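Local coordinates for protein beta-glucosidase (Pseudoalteromonas sp., PDB 3F95) that probably hydrolyses beta-glucosides as a whole enzyme, of which this chain is the extra C-terminal beta-sandwich domain of an exo-1,3/1,4-beta-glucanase, at residues N51-Y54 with Q55-R59; I150-A153 with L154-T157. All coordinates share one frame; numbering follows the deposited sequence. Where two conformers were deposited one is given.

Interaction 1 (N51-Y54 with Q55-R59)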
ATOM      1  N   ASN A  51      -2.249  15.899  -2.125  1.00 15.75           N
ATOM      2  CA  ASN A  51      -1.439  16.446  -3.214  1.00 17.47           C
ATOM      3  C   ASN A  51       0.032  16.289  -2.877  1.00 18.59           C
ATOM      4  O   ASN A  51       0.501  16.766  -1.831  1.00 19.71           O
ATOM      5  CB  ASN A  51      -1.801  17.918  -3.453  1.00 17.88           C
ATOM      6  CG  ASN A  51      -3.310  18.161  -3.491  1.00 19.11           C
ATOM      7  OD1 ASN A  51      -4.075  17.429  -4.136  1.00 17.31           O
ATOM      8  ND2 ASN A  51      -3.746  19.191  -2.770  1.00 23.41           N
ATOM      9  N   LEU A  52       0.757  15.571  -3.719  1.00 18.50           N
ATOM     10  CA  LEU A  52       2.182  15.430  -3.522  1.00 19.17           C
ATOM     11  C   LEU A  52       2.946  16.219  -4.593  1.00 19.51           C
ATOM     12  O   LEU A  52       3.539  17.243  -4.286  1.00 19.57           O
ATOM     13  CB  LEU A  52       2.574  13.967  -3.507  1.00 18.79           C
ATOM     14  CG  LEU A  52       4.065  13.641  -3.325  1.00 22.39           C
ATOM     15  CD1 LEU A  52       4.660  14.400  -2.119  1.00 22.24           C
ATOM     16  CD2 LEU A  52       4.243  12.156  -3.161  1.00 21.14           C
ATOM     17  N   SER A  53       2.930  15.731  -5.828  1.00 19.53           N
ATOM     18  CA  SER A  53       3.597  16.412  -6.937  1.00 20.27           C
ATOM     19  C   SER A  53       2.593  17.159  -7.804  1.00 20.21           C
ATOM     20  O   SER A  53       2.960  18.114  -8.498  1.00 19.69           O
ATOM     21  CB  SER A  53       4.388  15.406  -7.779  1.00 20.59           C
ATOM     22  OG  SER A  53       5.499  14.902  -7.058  1.00 23.99           O
ATOM     23  N   TYR A  54       1.323  16.734  -7.743  1.00 19.30           N
ATOM     24  CA  TYR A  54       0.222  17.291  -8.552  1.00 20.00           C
ATOM     25  C   TYR A  54      -1.016  17.348  -7.669  1.00 20.30           C
ATOM     26  O   TYR A  54      -0.985  16.811  -6.539  1.00 22.28           O
ATOM     27  CB  TYR A  54      -0.065  16.402  -9.797  1.00 19.34           C
ATOM     28  CG  TYR A  54       1.156  16.140 -10.616  1.00 20.51           C
ATOM     29  CD1 TYR A  54       1.533  17.019 -11.640  1.00 20.67           C
ATOM     30  CD2 TYR A  54       1.968  15.027 -10.356  1.00 21.17           C
ATOM     31  CE1 TYR A  54       2.698  16.797 -12.371  1.00 21.45           C
ATOM     32  CE2 TYR A  54       3.107  14.794 -11.072  1.00 21.28           C
ATOM     33  CZ  TYR A  54       3.476  15.682 -12.083  1.00 20.95           C
ATOM     34  OH  TYR A  54       4.612  15.414 -12.789  1.00 21.63           O
ATOM     35  N   GLN A  55      -2.090  17.995  -8.129  1.00 20.19           N
ATOM     36  CA  GLN A  55      -3.380  17.893  -7.427  0.50 20.24           C
ATOM     37  C   GLN A  55      -3.832  16.428  -7.465  1.00 19.86           C
ATOM     38  O   GLN A  55      -3.823  15.793  -8.515  1.00 19.46           O
ATOM     39  CB  GLN A  55      -4.498  18.872  -7.920  0.50 20.62           C
ATOM     40  CG  GLN A  55      -4.383  19.552  -9.332  0.50 22.23           C
ATOM     41  CD  GLN A  55      -5.688  20.237  -9.843  0.50 21.42           C
ATOM     42  OE1 GLN A  55      -5.923  20.353 -11.064  0.50 19.49           O
ATOM     43  NE2 GLN A  55      -6.526  20.701  -8.911  0.50 23.64           N
ATOM     44  N   GLU A  56      -4.182  15.899  -6.296  1.00 18.77           N
ATOM     45  CA  GLU A  56      -4.757  14.571  -6.154  1.00 18.40           C
ATOM     46  C   GLU A  56      -3.926  13.376  -6.620  1.00 17.20           C
ATOM     47  O   GLU A  56      -4.511  12.346  -6.981  1.00 16.50           O
ATOM     48  CB  GLU A  56      -6.167  14.530  -6.780  1.00 19.33           C
ATOM     49  CG  GLU A  56      -7.094  15.609  -6.202  1.00 24.80           C
ATOM     50  CD  GLU A  56      -8.554  15.233  -6.344  1.00 31.82           C
ATOM     51  OE1 GLU A  56      -8.965  14.894  -7.469  1.00 34.84           O
ATOM     52  OE2 GLU A  56      -9.297  15.275  -5.338  1.00 37.39           O
ATOM     53  N   ASP A  57      -2.587  13.480  -6.599  1.00 14.76           N
ATOM     54  CA  ASP A  57      -1.774  12.324  -6.997  1.00 15.50           C
ATOM     55  C   ASP A  57      -1.541  11.311  -5.868  1.00 14.43           C
ATOM     56  O   ASP A  57      -0.964  10.254  -6.099  1.00 15.80           O
ATOM     57  CB  ASP A  57      -0.441  12.728  -7.657  1.00 15.29           C
ATOM     58  CG  ASP A  57       0.476  13.480  -6.723  1.00 17.59           C
ATOM     59  OD1 ASP A  57      -0.019  14.063  -5.735  1.00 20.27           O
ATOM     60  OD2 ASP A  57       1.691  13.510  -6.998  1.00 18.45           O
ATOM     61  N   GLY A  58      -2.007  11.632  -4.659  1.00 14.11           N
ATOM     62  CA  GLY A  58      -1.862  10.729  -3.511  1.00 12.37           C
ATOM     63  C   GLY A  58      -3.230  10.346  -2.949  1.00 12.35           C
ATOM     64  O   GLY A  58      -4.243  10.964  -3.270  1.00 12.10           O
ATOM     65  N   ARG A  59      -3.246   9.353  -2.071  1.00 11.70           N
ATOM     66  CA  ARG A  59      -4.471   9.034  -1.355  1.00 10.78           C
ATOM     67  C   ARG A  59      -4.131   8.954   0.115  1.00 11.40           C
ATOM     68  O   ARG A  59      -3.164   8.281   0.499  1.00 11.28           O
ATOM     69  CB  ARG A  59      -5.063   7.722  -1.863  1.00 12.08           C
ATOM     70  CG  ARG A  59      -5.524   7.768  -3.322  1.00 12.67           C
ATOM     71  CD  ARG A  59      -6.859   8.516  -3.495  1.00 15.56           C
ATOM     72  NE  ARG A  59      -7.240   8.538  -4.918  1.00 15.25           N
ATOM     73  CZ  ARG A  59      -6.739   9.380  -5.820  1.00 16.01           C
ATOM     74  NH1 ARG A  59      -5.819  10.282  -5.467  1.00 12.83           N
ATOM     75  NH2 ARG A  59      -7.167   9.314  -7.085  1.00 17.14           N
TER
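Asn51 and Glu56 face each other across a tight reversal of the chain, their CA atoms 4.8 Å apart, and a type II beta turn from Tyr54 to Asp57 helps to make that reversal. The loop is a connection of the beta-sandwich: it joins strand 45-50 to its antiparallel neighbour 58-63, and the second strand opens with a classic beta bulge in which Asp57 and Gly58 both face Val50. Inside the loop the carboxylate of Asp57 takes two backbone N-H groups. Asp57 OD1 accepts from Leu52 N at 2.6 Å through its syn lone pair, and OD2 takes Ser53 N at 2.8 Å, also on the syn side but somewhat out of the carboxylate plane. With both oxygens gripped, the buried carboxylate can hardly rotate. Its chi1 of 64° sets CG between the backbone N and the carbonyl carbon, turning the group back over the loop. The Tyr54 ring stands at 89° to it, its edge atom CD2 3.7 Å from Asp57 OD2, and also makes a cation-pi contact with Arg12. At the surface of the loop, Asn51 OD1 receives Glu56 N at 2.6 Å, nearly straight at 170°.

Interaction 2 (I150-A153 with L154-T157)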
ATOM      1  N   ILE A 150      -1.501 -13.207  -7.844  1.00 26.41           N
ATOM      2  CA  ILE A 150      -1.546 -12.141  -6.843  1.00 24.32           C
ATOM      3  C   ILE A 150      -2.928 -11.470  -6.827  1.00 23.23           C
ATOM      4  O   ILE A 150      -3.462 -11.116  -7.876  1.00 22.69           O
ATOM      5  CB  ILE A 150      -0.443 -11.081  -7.105  1.00 23.89           C
ATOM      6  CG1 ILE A 150       0.939 -11.741  -7.248  1.00 22.29           C
ATOM      7  CG2 ILE A 150      -0.459  -9.962  -6.033  1.00 24.23           C
ATOM      8  CD1 ILE A 150       1.421 -12.543  -6.050  1.00 23.80           C
ATOM      9  N   THR A 151      -3.487 -11.301  -5.632  1.00 22.61           N
ATOM     10  CA  THR A 151      -4.724 -10.534  -5.470  1.00 23.16           C
ATOM     11  C   THR A 151      -4.481  -9.129  -4.902  1.00 21.75           C
ATOM     12  O   THR A 151      -4.994  -8.154  -5.433  1.00 22.21           O
ATOM     13  CB  THR A 151      -5.755 -11.308  -4.635  1.00 24.08           C
ATOM     14  OG1 THR A 151      -6.248 -12.407  -5.425  1.00 26.32           O
ATOM     15  CG2 THR A 151      -6.927 -10.409  -4.265  1.00 25.74           C
ATOM     16  N   ASP A 152      -3.725  -9.035  -3.818  1.00 20.43           N
ATOM     17  CA  ASP A 152      -3.434  -7.735  -3.198  1.00 19.48           C
ATOM     18  C   ASP A 152      -1.955  -7.377  -3.452  1.00 18.33           C
ATOM     19  O   ASP A 152      -1.049  -8.035  -2.900  1.00 18.39           O
ATOM     20  CB  ASP A 152      -3.712  -7.805  -1.680  1.00 19.24           C
ATOM     21  CG  ASP A 152      -5.206  -7.865  -1.325  1.00 22.36           C
ATOM     22  OD1 ASP A 152      -6.105  -7.667  -2.204  1.00 17.34           O
ATOM     23  OD2 ASP A 152      -5.468  -8.103  -0.114  1.00 26.55           O
ATOM     24  N   ALA A 153      -1.704  -6.364  -4.293  1.00 17.44           N
ATOM     25  CA  ALA A 153      -0.326  -5.839  -4.472  1.00 16.09           C
ATOM     26  C   ALA A 153       0.254  -5.324  -3.133  1.00 16.81           C
ATOM     27  O   ALA A 153       1.435  -5.566  -2.802  1.00 16.30           O
ATOM     28  CB  ALA A 153      -0.295  -4.765  -5.546  1.00 16.31           C
ATOM     29  N   LEU A 154      -0.586  -4.629  -2.365  1.00 16.60           N
ATOM     30  CA  LEU A 154      -0.294  -4.293  -0.977  1.00 17.32           C
ATOM     31  C   LEU A 154      -1.542  -4.365  -0.102  1.00 16.52           C
ATOM     32  O   LEU A 154      -2.655  -4.152  -0.569  1.00 15.86           O
ATOM     33  CB  LEU A 154       0.355  -2.903  -0.868  1.00 18.57           C
ATOM     34  CG  LEU A 154      -0.439  -1.626  -1.056  1.00 19.21           C
ATOM     35  CD1 LEU A 154      -1.134  -1.160   0.226  1.00 22.51           C
ATOM     36  CD2 LEU A 154       0.483  -0.496  -1.591  1.00 18.99           C
ATOM     37  N   ARG A 155      -1.344  -4.636   1.173  1.00 16.54           N
ATOM     38  CA  ARG A 155      -2.440  -4.662   2.123  1.00 16.58           C
ATOM     39  C   ARG A 155      -1.916  -4.062   3.418  1.00 16.16           C
ATOM     40  O   ARG A 155      -0.848  -4.462   3.903  1.00 17.15           O
ATOM     41  CB  ARG A 155      -2.913  -6.107   2.324  1.00 16.98           C
ATOM     42  CG  ARG A 155      -4.048  -6.256   3.327  1.00 16.45           C
ATOM     43  CD  ARG A 155      -4.294  -7.737   3.677  1.00 20.31           C
ATOM     44  NE  ARG A 155      -4.463  -8.549   2.491  1.00 25.46           N
ATOM     45  CZ  ARG A 155      -4.011  -9.790   2.345  1.00 24.74           C
ATOM     46  NH1 ARG A 155      -3.346 -10.408   3.323  1.00 27.04           N
ATOM     47  NH2 ARG A 155      -4.237 -10.415   1.206  1.00 25.90           N
ATOM     48  N   ILE A 156      -2.617  -3.064   3.943  1.00 14.65           N
ATOM     49  CA  ILE A 156      -2.244  -2.473   5.232  1.00 14.17           C
ATOM     50  C   ILE A 156      -3.414  -2.694   6.194  1.00 14.56           C
ATOM     51  O   ILE A 156      -4.546  -2.320   5.904  1.00 13.79           O
ATOM     52  CB  ILE A 156      -1.927  -0.969   5.096  1.00 14.61           C
ATOM     53  CG1 ILE A 156      -0.720  -0.784   4.139  1.00 14.41           C
ATOM     54  CG2 ILE A 156      -1.653  -0.346   6.490  1.00 15.52           C
ATOM     55  CD1 ILE A 156      -0.539   0.654   3.691  1.00 13.18           C
ATOM     56  N   THR A 157      -3.114  -3.311   7.326  1.00 14.51           N
ATOM     57  CA  THR A 157      -4.107  -3.617   8.350  1.00 14.80           C
ATOM     58  C   THR A 157      -3.733  -2.940   9.666  1.00 15.15           C
ATOM     59  O   THR A 157      -2.569  -3.011  10.117  1.00 15.04           O
ATOM     60  CB  THR A 157      -4.225  -5.144   8.525  1.00 14.04           C
ATOM     61  OG1 THR A 157      -4.498  -5.746   7.249  1.00 15.91           O
ATOM     62  CG2 THR A 157      -5.373  -5.474   9.484  1.00 16.51           C
TER
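Two torsions bring Asp152 and Arg155 together: Asp152 sets CG beside its own backbone N, while Arg155 starts extended, with CG opposite the backbone N, and then bends at chi3 (-52°), which swings the guanidinium back along the chain toward the carboxylate. The result is a salt bridge between residues three apart on strand 149-158, in the antiparallel sheet of the beta-sandwich. Two classic beta bulges shape the path between them: Thr151 and Asp152 both face Cys108 of one neighbouring strand, and Ala153 and Leu154 both face Leu71 of the other. The chain also turns corners at Thr151 and Ala153, and along this irregular path the two side chains, three residues apart, come within bonding distance.

The grip is side-on, with NE and NH2 converging on one oxygen. NE reaches Asp152 OD2 at 2.8 Å on its anti lone pair; NH2 meets the same atom at 2.9 Å from above the carboxylate plane. The carboxylate and guanidinium planes lie 73° apart. The shared oxygen also has a weak hydrogen bond with Ser70, and Arg155 NH1 makes another weak one to Gln105 of strand 102-108. A methionine in place of Arg155 would probably leave the buried Asp152 carboxylate without its counter-charge and OD2 without both guanidinium bonds. Seen from the guanidinium, Asp152 OD2 lies at the edge, only 5° out of its plane.

In the fold
Interaction 1 lies in a surface loop and interaction 2 in a buried part of a strand. Residues 51-59 form a connection about 15 Å, centre to centre, from the middle of the chain, whereas residues 150-157 run through the interior, about 7 Å from it. Their centres are about 21 Å apart and their nearest atoms about 9 Å, so they do not touch. They also belong to different sheets: strand 58-63 to the mixed one, strand 149-158 to the antiparallel one. Strand 161-171 of the mixed sheet relates them, since it pairs with 58-63 and also meets Ile156. In both, an aspartate that is part of a classic bulge receives N-H donors, backbone ones in interaction 1 and guanidinium ones in interaction 2.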